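Local coordinates for mandelate racemase/muconate lactonizing enzyme-like protein (PDB 3CYJ) that is an enolase-superfamily protein of the mandelate racemase/muconate lactonizing enzyme family, built on a modified TIM barrel that binds a sodium ion, at residues 161-167 with 189-195; 294-300 with 313-319. One frame throughout, in Å; residues are numbered along the deposited sequence.

Interaction 1. Residues 161-167 with 189-195. With NA (sodium ion), chain E.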
ATOM      1  N   PRO A 161      37.544  17.756   5.917  1.00 45.83           N
ATOM      2  CA  PRO A 161      37.263  17.456   4.512  1.00 45.42           C
ATOM      3  C   PRO A 161      35.768  17.518   4.107  1.00 44.80           C
ATOM      4  O   PRO A 161      35.403  17.048   3.024  1.00 44.48           O
ATOM      5  CB  PRO A 161      37.820  16.033   4.355  1.00 45.79           C
ATOM      6  CG  PRO A 161      37.605  15.397   5.723  1.00 44.81           C
ATOM      7  CD  PRO A 161      37.605  16.527   6.738  1.00 46.19           C
ATOM      8  N   ARG A 162      34.946  18.146   4.961  1.00 44.25           N
ATOM      9  CA  ARG A 162      33.505  18.273   4.757  1.00 43.55           C
ATOM     10  C   ARG A 162      33.026  19.587   5.350  1.00 42.85           C
ATOM     11  O   ARG A 162      33.292  19.903   6.507  1.00 42.64           O
ATOM     12  CB  ARG A 162      32.756  17.137   5.446  1.00 42.93           C
ATOM     13  CG  ARG A 162      33.033  15.757   4.882  1.00 44.11           C
ATOM     14  CD  ARG A 162      32.747  14.598   5.917  1.00 45.74           C
ATOM     15  NE  ARG A 162      33.499  14.787   7.174  1.00 45.86           N
ATOM     16  CZ  ARG A 162      34.631  14.151   7.475  1.00 49.15           C
ATOM     17  NH1 ARG A 162      35.151  13.286   6.609  1.00 50.21           N
ATOM     18  NH2 ARG A 162      35.257  14.375   8.632  1.00 48.32           N
ATOM     19  N   VAL A 163      32.314  20.359   4.547  1.00 42.06           N
ATOM     20  CA  VAL A 163      31.770  21.608   5.028  1.00 41.06           C
ATOM     21  C   VAL A 163      30.307  21.767   4.623  1.00 41.10           C
ATOM     22  O   VAL A 163      29.912  21.349   3.483  1.00 40.36           O
ATOM     23  CB  VAL A 163      32.592  22.866   4.572  1.00 41.32           C
ATOM     24  CG1 VAL A 163      34.007  22.871   5.178  1.00 42.28           C
ATOM     25  CG2 VAL A 163      32.595  23.026   3.074  1.00 37.76           C
ATOM     26  N   LYS A 164      29.523  22.376   5.538  1.00 39.41           N
ATOM     27  CA  LYS A 164      28.120  22.747   5.242  1.00 39.03           C
ATOM     28  C   LYS A 164      27.818  24.253   5.258  1.00 38.43           C
ATOM     29  O   LYS A 164      28.308  24.998   6.093  1.00 39.37           O
ATOM     30  CB  LYS A 164      27.124  21.963   6.160  1.00 38.88           C
ATOM     31  CG  LYS A 164      25.637  21.961   5.707  1.00 37.67           C
ATOM     32  CD  LYS A 164      24.740  21.072   6.669  1.00 34.41           C
ATOM     33  CE  LYS A 164      24.438  21.862   7.961  1.00 35.27           C
ATOM     34  NZ  LYS A 164      23.703  21.144   9.014  1.00 36.01           N
ATOM     35  N   MET A 165      26.994  24.686   4.315  1.00 38.00           N
ATOM     36  CA  MET A 165      26.543  26.083   4.198  1.00 37.09           C
ATOM     37  C   MET A 165      24.981  26.179   4.074  1.00 37.09           C
ATOM     38  O   MET A 165      24.300  25.192   3.773  1.00 35.98           O
ATOM     39  CB  MET A 165      27.231  26.777   3.010  1.00 36.21           C
ATOM     40  CG  MET A 165      27.057  26.094   1.651  1.00 33.46           C
ATOM     41  SD  MET A 165      27.617  27.012   0.144  1.00 30.75           S
ATOM     42  CE  MET A 165      26.580  28.482   0.134  1.00 29.36           C
ATOM     43  N   LYS A 166      24.431  27.365   4.327  1.00 38.17           N
ATOM     44  CA  LYS A 166      23.017  27.630   4.137  1.00 37.14           C
ATOM     45  C   LYS A 166      22.667  28.107   2.732  1.00 37.99           C
ATOM     46  O   LYS A 166      23.425  28.831   2.083  1.00 36.96           O
ATOM     47  CB  LYS A 166      22.554  28.665   5.156  1.00 38.92           C
ATOM     48  CG  LYS A 166      22.991  28.412   6.608  1.00 37.66           C
ATOM     49  CD  LYS A 166      22.517  27.072   7.101  1.00 40.17           C
ATOM     50  CE  LYS A 166      22.318  27.098   8.596  1.00 41.71           C
ATOM     51  NZ  LYS A 166      22.370  25.724   9.118  1.00 43.63           N
ATOM     52  N   VAL A 167      21.500  27.676   2.256  1.00 38.28           N
ATOM     53  CA  VAL A 167      20.937  28.112   0.973  1.00 38.04           C
ATOM     54  C   VAL A 167      19.450  28.374   1.172  1.00 38.42           C
ATOM     55  O   VAL A 167      18.847  27.935   2.161  1.00 37.26           O
ATOM     56  CB  VAL A 167      21.015  26.990  -0.157  1.00 38.97           C
ATOM     57  CG1 VAL A 167      22.409  26.796  -0.636  1.00 37.06           C
ATOM     58  CG2 VAL A 167      20.365  25.660   0.343  1.00 35.63           C
ATOM     59  N   VAL A 189      37.028  18.625  -1.248  1.00 52.53           N
ATOM     60  CA  VAL A 189      36.250  18.842  -0.043  1.00 49.93           C
ATOM     61  C   VAL A 189      34.755  18.656  -0.388  1.00 48.75           C
ATOM     62  O   VAL A 189      34.252  19.186  -1.384  1.00 48.14           O
ATOM     63  CB  VAL A 189      36.535  20.248   0.527  1.00 50.30           C
ATOM     64  CG1 VAL A 189      35.576  20.598   1.648  1.00 49.65           C
ATOM     65  CG2 VAL A 189      37.998  20.375   0.979  1.00 47.42           C
ATOM     66  N   GLU A 190      34.073  17.856   0.408  1.00 46.78           N
ATOM     67  CA  GLU A 190      32.650  17.642   0.247  1.00 46.17           C
ATOM     68  C   GLU A 190      31.853  18.899   0.590  1.00 44.54           C
ATOM     69  O   GLU A 190      32.045  19.503   1.661  1.00 44.03           O
ATOM     70  CB  GLU A 190      32.214  16.467   1.143  1.00 47.08           C
ATOM     71  CG  GLU A 190      30.810  15.952   0.867  1.00 49.46           C
ATOM     72  CD  GLU A 190      30.248  15.091   2.020  1.00 56.37           C
ATOM     73  OE1 GLU A 190      31.077  14.320   2.613  1.00 56.29           O
ATOM     74  OE2 GLU A 190      28.987  15.178   2.292  1.00 55.08           O
ATOM     75  N   LEU A 191      30.987  19.320  -0.324  1.00 42.42           N
ATOM     76  CA  LEU A 191      30.164  20.498  -0.037  1.00 42.34           C
ATOM     77  C   LEU A 191      28.705  20.136   0.249  1.00 41.88           C
ATOM     78  O   LEU A 191      28.040  19.573  -0.603  1.00 43.03           O
ATOM     79  CB  LEU A 191      30.263  21.561  -1.148  1.00 41.92           C
ATOM     80  CG  LEU A 191      29.492  22.874  -0.955  1.00 42.63           C
ATOM     81  CD1 LEU A 191      29.887  23.693   0.328  1.00 38.08           C
ATOM     82  CD2 LEU A 191      29.510  23.730  -2.209  1.00 41.00           C
ATOM     83  N   MET A 192      28.211  20.500   1.439  1.00 40.42           N
ATOM     84  CA  MET A 192      26.900  20.128   1.903  1.00 37.93           C
ATOM     85  C   MET A 192      26.045  21.391   2.032  1.00 37.60           C
ATOM     86  O   MET A 192      26.542  22.442   2.431  1.00 37.29           O
ATOM     87  CB  MET A 192      27.058  19.483   3.293  1.00 38.59           C
ATOM     88  CG  MET A 192      28.150  18.317   3.417  1.00 35.13           C
ATOM     89  SD  MET A 192      28.670  17.963   5.089  1.00 28.21           S
ATOM     90  CE  MET A 192      27.102  17.385   5.756  1.00 31.36           C
ATOM     91  N   VAL A 193      24.751  21.306   1.698  1.00 37.10           N
ATOM     92  CA  VAL A 193      23.837  22.468   1.876  1.00 35.64           C
ATOM     93  C   VAL A 193      22.662  22.195   2.835  1.00 35.52           C
ATOM     94  O   VAL A 193      22.201  21.059   2.980  1.00 35.00           O
ATOM     95  CB  VAL A 193      23.364  23.119   0.526  1.00 35.04           C
ATOM     96  CG1 VAL A 193      24.605  23.603  -0.367  1.00 33.86           C
ATOM     97  CG2 VAL A 193      22.417  22.204  -0.246  1.00 36.36           C
ATOM     98  N   ASP A 194      22.183  23.253   3.480  1.00 34.98           N
ATOM     99  CA  ASP A 194      21.085  23.161   4.397  1.00 35.54           C
ATOM    100  C   ASP A 194      20.082  24.253   4.028  1.00 36.49           C
ATOM    101  O   ASP A 194      20.446  25.418   3.981  1.00 35.87           O
ATOM    102  CB  ASP A 194      21.589  23.285   5.836  1.00 33.86           C
ATOM    103  CG  ASP A 194      20.474  23.122   6.878  1.00 36.25           C
ATOM    104  OD1 ASP A 194      19.251  22.933   6.570  1.00 36.49           O
ATOM    105  OD2 ASP A 194      20.807  23.248   8.060  1.00 37.74           O
ATOM    106  N   ALA A 195      18.820  23.860   3.783  1.00 36.91           N
ATOM    107  CA  ALA A 195      17.786  24.801   3.309  1.00 37.13           C
ATOM    108  C   ALA A 195      16.860  25.214   4.473  1.00 37.91           C
ATOM    109  O   ALA A 195      16.055  26.159   4.346  1.00 38.50           O
ATOM    110  CB  ALA A 195      16.982  24.182   2.160  1.00 36.68           C
TER
HETATM  111 NA    NA E 371      19.133  22.291   9.588  1.00 55.39          NA

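Interaction 2. Residues 294-300 with 313-319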
ATOM      1  N   PHE A 294      23.638   7.817  10.203  1.00 37.28           N
ATOM      2  CA  PHE A 294      23.174   8.814  11.142  1.00 37.21           C
ATOM      3  C   PHE A 294      24.115  10.054  11.103  1.00 36.67           C
ATOM      4  O   PHE A 294      25.307   9.925  10.829  1.00 35.84           O
ATOM      5  CB  PHE A 294      23.106   8.201  12.550  1.00 36.90           C
ATOM      6  CG  PHE A 294      22.869   9.200  13.641  1.00 38.48           C
ATOM      7  CD1 PHE A 294      21.592   9.720  13.877  1.00 39.83           C
ATOM      8  CD2 PHE A 294      23.946   9.667  14.434  1.00 40.90           C
ATOM      9  CE1 PHE A 294      21.384  10.695  14.932  1.00 38.99           C
ATOM     10  CE2 PHE A 294      23.744  10.579  15.479  1.00 34.83           C
ATOM     11  CZ  PHE A 294      22.483  11.106  15.715  1.00 36.58           C
ATOM     12  N   SER A 295      23.599  11.241  11.409  1.00 35.59           N
ATOM     13  CA  SER A 295      24.487  12.391  11.516  1.00 35.89           C
ATOM     14  C   SER A 295      24.027  13.257  12.691  1.00 36.47           C
ATOM     15  O   SER A 295      22.813  13.583  12.806  1.00 36.60           O
ATOM     16  CB  SER A 295      24.491  13.179  10.210  1.00 35.91           C
ATOM     17  OG  SER A 295      25.307  14.326  10.335  1.00 37.44           O
ATOM     18  N   ALA A 296      24.943  13.562  13.606  1.00 36.40           N
ATOM     19  CA  ALA A 296      24.575  14.365  14.760  1.00 38.06           C
ATOM     20  C   ALA A 296      24.498  15.848  14.438  1.00 38.85           C
ATOM     21  O   ALA A 296      25.313  16.410  13.679  1.00 38.24           O
ATOM     22  CB  ALA A 296      25.497  14.113  15.913  1.00 38.56           C
ATOM     23  N   HIS A 297      23.466  16.459  14.968  1.00 40.47           N
ATOM     24  CA  HIS A 297      23.182  17.863  14.685  1.00 43.05           C
ATOM     25  C   HIS A 297      23.524  18.707  15.938  1.00 42.59           C
ATOM     26  O   HIS A 297      23.093  18.349  17.052  1.00 41.30           O
ATOM     27  CB  HIS A 297      21.703  17.951  14.295  1.00 43.55           C
ATOM     28  CG  HIS A 297      21.216  19.331  14.022  1.00 48.12           C
ATOM     29  ND1 HIS A 297      21.332  19.926  12.780  1.00 51.90           N
ATOM     30  CD2 HIS A 297      20.574  20.226  14.819  1.00 51.23           C
ATOM     31  CE1 HIS A 297      20.803  21.140  12.833  1.00 54.48           C
ATOM     32  NE2 HIS A 297      20.338  21.345  14.058  1.00 52.88           N
ATOM     33  N   CYS A 298      24.346  19.762  15.738  1.00 43.13           N
ATOM     34  CA  CYS A 298      24.702  20.794  16.747  1.00 43.59           C
ATOM     35  C   CYS A 298      25.495  20.288  18.003  1.00 42.72           C
ATOM     36  O   CYS A 298      25.747  19.092  18.143  1.00 41.09           O
ATOM     37  CB  CYS A 298      23.428  21.607  17.125  1.00 43.53           C
ATOM     38  SG  CYS A 298      22.949  22.810  15.741  1.00 52.66           S
ATOM     39  N   ALA A 299      25.873  21.214  18.903  1.00 42.52           N
ATOM     40  CA  ALA A 299      26.494  20.886  20.220  1.00 42.57           C
ATOM     41  C   ALA A 299      27.707  19.915  20.130  1.00 42.57           C
ATOM     42  O   ALA A 299      27.668  18.798  20.699  1.00 41.86           O
ATOM     43  CB  ALA A 299      25.422  20.328  21.229  1.00 41.20           C
ATOM     44  N   PRO A 300      28.774  20.345  19.422  1.00 42.21           N
ATOM     45  CA  PRO A 300      29.861  19.432  19.142  1.00 42.25           C
ATOM     46  C   PRO A 300      30.474  18.863  20.400  1.00 42.24           C
ATOM     47  O   PRO A 300      30.876  17.714  20.396  1.00 43.31           O
ATOM     48  CB  PRO A 300      30.896  20.289  18.360  1.00 43.11           C
ATOM     49  CG  PRO A 300      30.253  21.610  18.076  1.00 42.01           C
ATOM     50  CD  PRO A 300      28.949  21.682  18.820  1.00 42.19           C
ATOM     51  N   LEU A 313      27.003   6.094  12.940  1.00 43.22           N
ATOM     52  CA  LEU A 313      27.550   7.459  12.712  1.00 43.06           C
ATOM     53  C   LEU A 313      28.299   7.676  11.376  1.00 42.99           C
ATOM     54  O   LEU A 313      29.275   6.979  11.069  1.00 43.02           O
ATOM     55  CB  LEU A 313      28.442   7.889  13.883  1.00 42.73           C
ATOM     56  CG  LEU A 313      28.935   9.335  13.783  1.00 43.48           C
ATOM     57  CD1 LEU A 313      27.901  10.394  14.207  1.00 41.65           C
ATOM     58  CD2 LEU A 313      30.189   9.469  14.578  1.00 42.80           C
ATOM     59  N   LEU A 314      27.827   8.641  10.583  1.00 42.35           N
ATOM     60  CA  LEU A 314      28.550   9.111   9.416  1.00 41.47           C
ATOM     61  C   LEU A 314      29.465  10.261   9.844  1.00 41.88           C
ATOM     62  O   LEU A 314      30.655  10.280   9.509  1.00 42.60           O
ATOM     63  CB  LEU A 314      27.576   9.643   8.377  1.00 40.55           C
ATOM     64  CG  LEU A 314      28.121   9.929   6.983  1.00 42.41           C
ATOM     65  CD1 LEU A 314      28.862   8.725   6.446  1.00 43.84           C
ATOM     66  CD2 LEU A 314      26.979  10.334   6.058  1.00 44.53           C
ATOM     67  N   HIS A 315      28.885  11.245  10.531  1.00 41.21           N
ATOM     68  CA  HIS A 315      29.630  12.425  11.006  1.00 41.21           C
ATOM     69  C   HIS A 315      28.799  13.230  11.972  1.00 41.73           C
ATOM     70  O   HIS A 315      27.573  13.013  12.137  1.00 39.90           O
ATOM     71  CB  HIS A 315      30.095  13.347   9.872  1.00 40.29           C
ATOM     72  CG  HIS A 315      29.105  13.538   8.763  1.00 40.31           C
ATOM     73  ND1 HIS A 315      27.801  13.936   8.976  1.00 40.95           N
ATOM     74  CD2 HIS A 315      29.254  13.449   7.412  1.00 38.74           C
ATOM     75  CE1 HIS A 315      27.182  14.064   7.811  1.00 39.86           C
ATOM     76  NE2 HIS A 315      28.041  13.763   6.848  1.00 41.65           N
ATOM     77  N   LEU A 316      29.482  14.184  12.604  1.00 42.30           N
ATOM     78  CA  LEU A 316      28.823  15.102  13.525  1.00 41.75           C
ATOM     79  C   LEU A 316      29.070  16.506  13.015  1.00 41.04           C
ATOM     80  O   LEU A 316      30.101  16.780  12.359  1.00 41.60           O
ATOM     81  CB  LEU A 316      29.262  14.878  14.993  1.00 41.56           C
ATOM     82  CG  LEU A 316      30.534  15.497  15.623  1.00 44.44           C
ATOM     83  CD1 LEU A 316      30.680  17.065  15.571  1.00 42.71           C
ATOM     84  CD2 LEU A 316      30.708  15.031  17.067  1.00 42.29           C
ATOM     85  N   GLU A 317      28.102  17.375  13.277  1.00 39.83           N
ATOM     86  CA  GLU A 317      28.133  18.761  12.835  1.00 39.70           C
ATOM     87  C   GLU A 317      28.955  19.610  13.809  1.00 39.89           C
ATOM     88  O   GLU A 317      28.613  19.737  15.011  1.00 38.68           O
ATOM     89  CB  GLU A 317      26.723  19.343  12.787  1.00 38.49           C
ATOM     90  CG  GLU A 317      26.707  20.797  12.400  1.00 40.20           C
ATOM     91  CD  GLU A 317      25.336  21.385  12.450  1.00 38.89           C
ATOM     92  OE1 GLU A 317      24.520  20.966  13.318  1.00 38.21           O
ATOM     93  OE2 GLU A 317      25.090  22.264  11.610  1.00 37.78           O
ATOM     94  N   TYR A 318      30.029  20.170  13.274  1.00 39.21           N
ATOM     95  CA  TYR A 318      30.850  21.115  14.029  1.00 40.71           C
ATOM     96  C   TYR A 318      30.256  22.489  13.824  1.00 40.28           C
ATOM     97  O   TYR A 318      30.698  23.240  12.948  1.00 40.76           O
ATOM     98  CB  TYR A 318      32.312  21.089  13.503  1.00 40.53           C
ATOM     99  CG  TYR A 318      33.249  21.850  14.357  1.00 40.43           C
ATOM    100  CD1 TYR A 318      33.636  21.366  15.633  1.00 40.57           C
ATOM    101  CD2 TYR A 318      33.723  23.089  13.937  1.00 42.29           C
ATOM    102  CE1 TYR A 318      34.498  22.113  16.462  1.00 40.79           C
ATOM    103  CE2 TYR A 318      34.567  23.849  14.756  1.00 42.81           C
ATOM    104  CZ  TYR A 318      34.957  23.344  16.008  1.00 43.45           C
ATOM    105  OH  TYR A 318      35.791  24.109  16.804  1.00 49.50           O
ATOM    106  N   PHE A 319      29.218  22.796  14.590  1.00 40.28           N
ATOM    107  CA  PHE A 319      28.401  23.983  14.303  1.00 39.80           C
ATOM    108  C   PHE A 319      29.049  25.254  14.819  1.00 40.50           C
ATOM    109  O   PHE A 319      29.374  25.358  16.007  1.00 39.85           O
ATOM    110  CB  PHE A 319      26.992  23.835  14.901  1.00 39.70           C
ATOM    111  CG  PHE A 319      26.052  24.967  14.502  1.00 35.84           C
ATOM    112  CD1 PHE A 319      25.902  25.316  13.158  1.00 32.75           C
ATOM    113  CD2 PHE A 319      25.347  25.657  15.446  1.00 33.72           C
ATOM    114  CE1 PHE A 319      25.050  26.331  12.755  1.00 33.91           C
ATOM    115  CE2 PHE A 319      24.452  26.695  15.065  1.00 36.08           C
ATOM    116  CZ  PHE A 319      24.314  27.028  13.715  1.00 35.74           C
TER
HETATM  117  O   HOH W   1      27.401  17.796  16.711  1.00 49.70           O

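Interaction 1. Residues 161-167 with 189-195
K166 and D194 meet side by side at the C-terminal ends of two parallel strands, where K164 also comes close. The ammonium NZ of K166 forms a salt bridge to D194 OD2 at 3.1 Å, arriving from above the carboxylate plane, 44° out of it. The same oxygen binds the sodium ion at 2.5 Å, so one carboxylate oxygen serves a lysine and a metal. D194 extends into this position with CG anti to the backbone N (chi1 -177°), and its OD1 takes a hydrogen bond from the backbone N of N196. E221 and E222 complete the protein ligands of the metal. K164 passes obliquely over D194, CE 3.8 Å from D194 CB, and its NZ turns instead to salt bridges with E221 and E317.

Backbone hydrogen bonds join the strands in parallel register, with R162 beside E190 and K166 beside D194. V163 N gives a nearly straight bond to E190 O (3.0 Å), and M192 N answers to V163 O at 2.8 Å. With helix 174-185 between them, strands 162-166 and 190-194 make a beta-alpha-beta unit of the C-terminal barrel domain, and carboxylate metal ligands at the C-terminal ends of barrel strands are characteristic of the enolase superfamily.

Apolar contacts hold the face turned to the helices. L191 CD1 touches both V163 CG2 and M165 CG, 3.9 Å from each, while V193 CG1 touches both M165 CG and V167 CG1; helices 145-157 and 174-185 pack over this layer. On the other face the K164 and M192 side chains cross at about a right angle, K164 CG touching M192 CB. At the far end E190 OE1 touches R162 CG (3.3 Å) rather than the guanidinium, whose NH2 bonds to V134 O.

Interaction 2. Residues 294-300 with 313-319
The H315 ring meets S295 at its edge: OG lies in the ring plane, 2.9 Å from ND1, in a hydrogen bond for which either group could be the donor. L314 CG rests over one face of this imidazole, offset toward the rim. H315 reaches the serine because its CG stands between the backbone N and the carbonyl carbon (chi1 40°). The H297 ring is met over one face by E317 OE1, which lies 3.4 Å above the plane; the two side chains run alongside each other, with ring and carboxylate planes 44° apart. The F319 ring takes the sulfur of C298 obliquely, SG standing 3.7 Å from CD2 in a sulfur-aromatic contact. L313 CD1 likewise comes obliquely against the F294 ring.

E317 is held by several polar partners. Its OE1 accepts a hydrogen bond from C298 N at 2.7 Å, using the anti lone pair, while OE2 bonds to S137 OG and also meets K164. Partners on both oxygens restrict the rotation of this buried carboxylate. A water donates to C298 O and to E317 O, bridging the backbones where they part.

Before that point the strands pair in parallel: L314 N bonds to F294 O, A296 N to H315 O, and E317 N to A296 O at 3.0 Å. A296 CB and L316 CB touch on the face turned to the helices. Beyond the loop at C298, A299 takes the N-cap position and P300 begins helix 300-306, its CB 4.0 Å from Y318 CD1. Strand 294-296, helix 300-306 and strand 313-319 thus form a beta-alpha-beta unit of the enolase-superfamily barrel, with the H297 side chain about 4 Å (nearest atoms) from the sodium ion at its C-terminal mouth.

Both contacts are buried pairings of neighbouring parallel strands in one barrel sheet, though the R162-E190 end of interaction 1 is partly exposed and L314 of interaction 2 is exposed. Strand 132-137 pairs with both 162-166 and 313-319. Inside the barrel, past that strand, the contacts touch directly: K164 NZ lies 3.1 Å from E317 OE2, and the M192 methyl and R162 CD pack against H315. Interaction 1 keeps its pairing along both strands and supplies a metal ligand. In interaction 2, nearer the centre of the chain, the pairing gives way to a loop; a carboxylate and a water take over from regular backbone bonds, and a proline packs alongside.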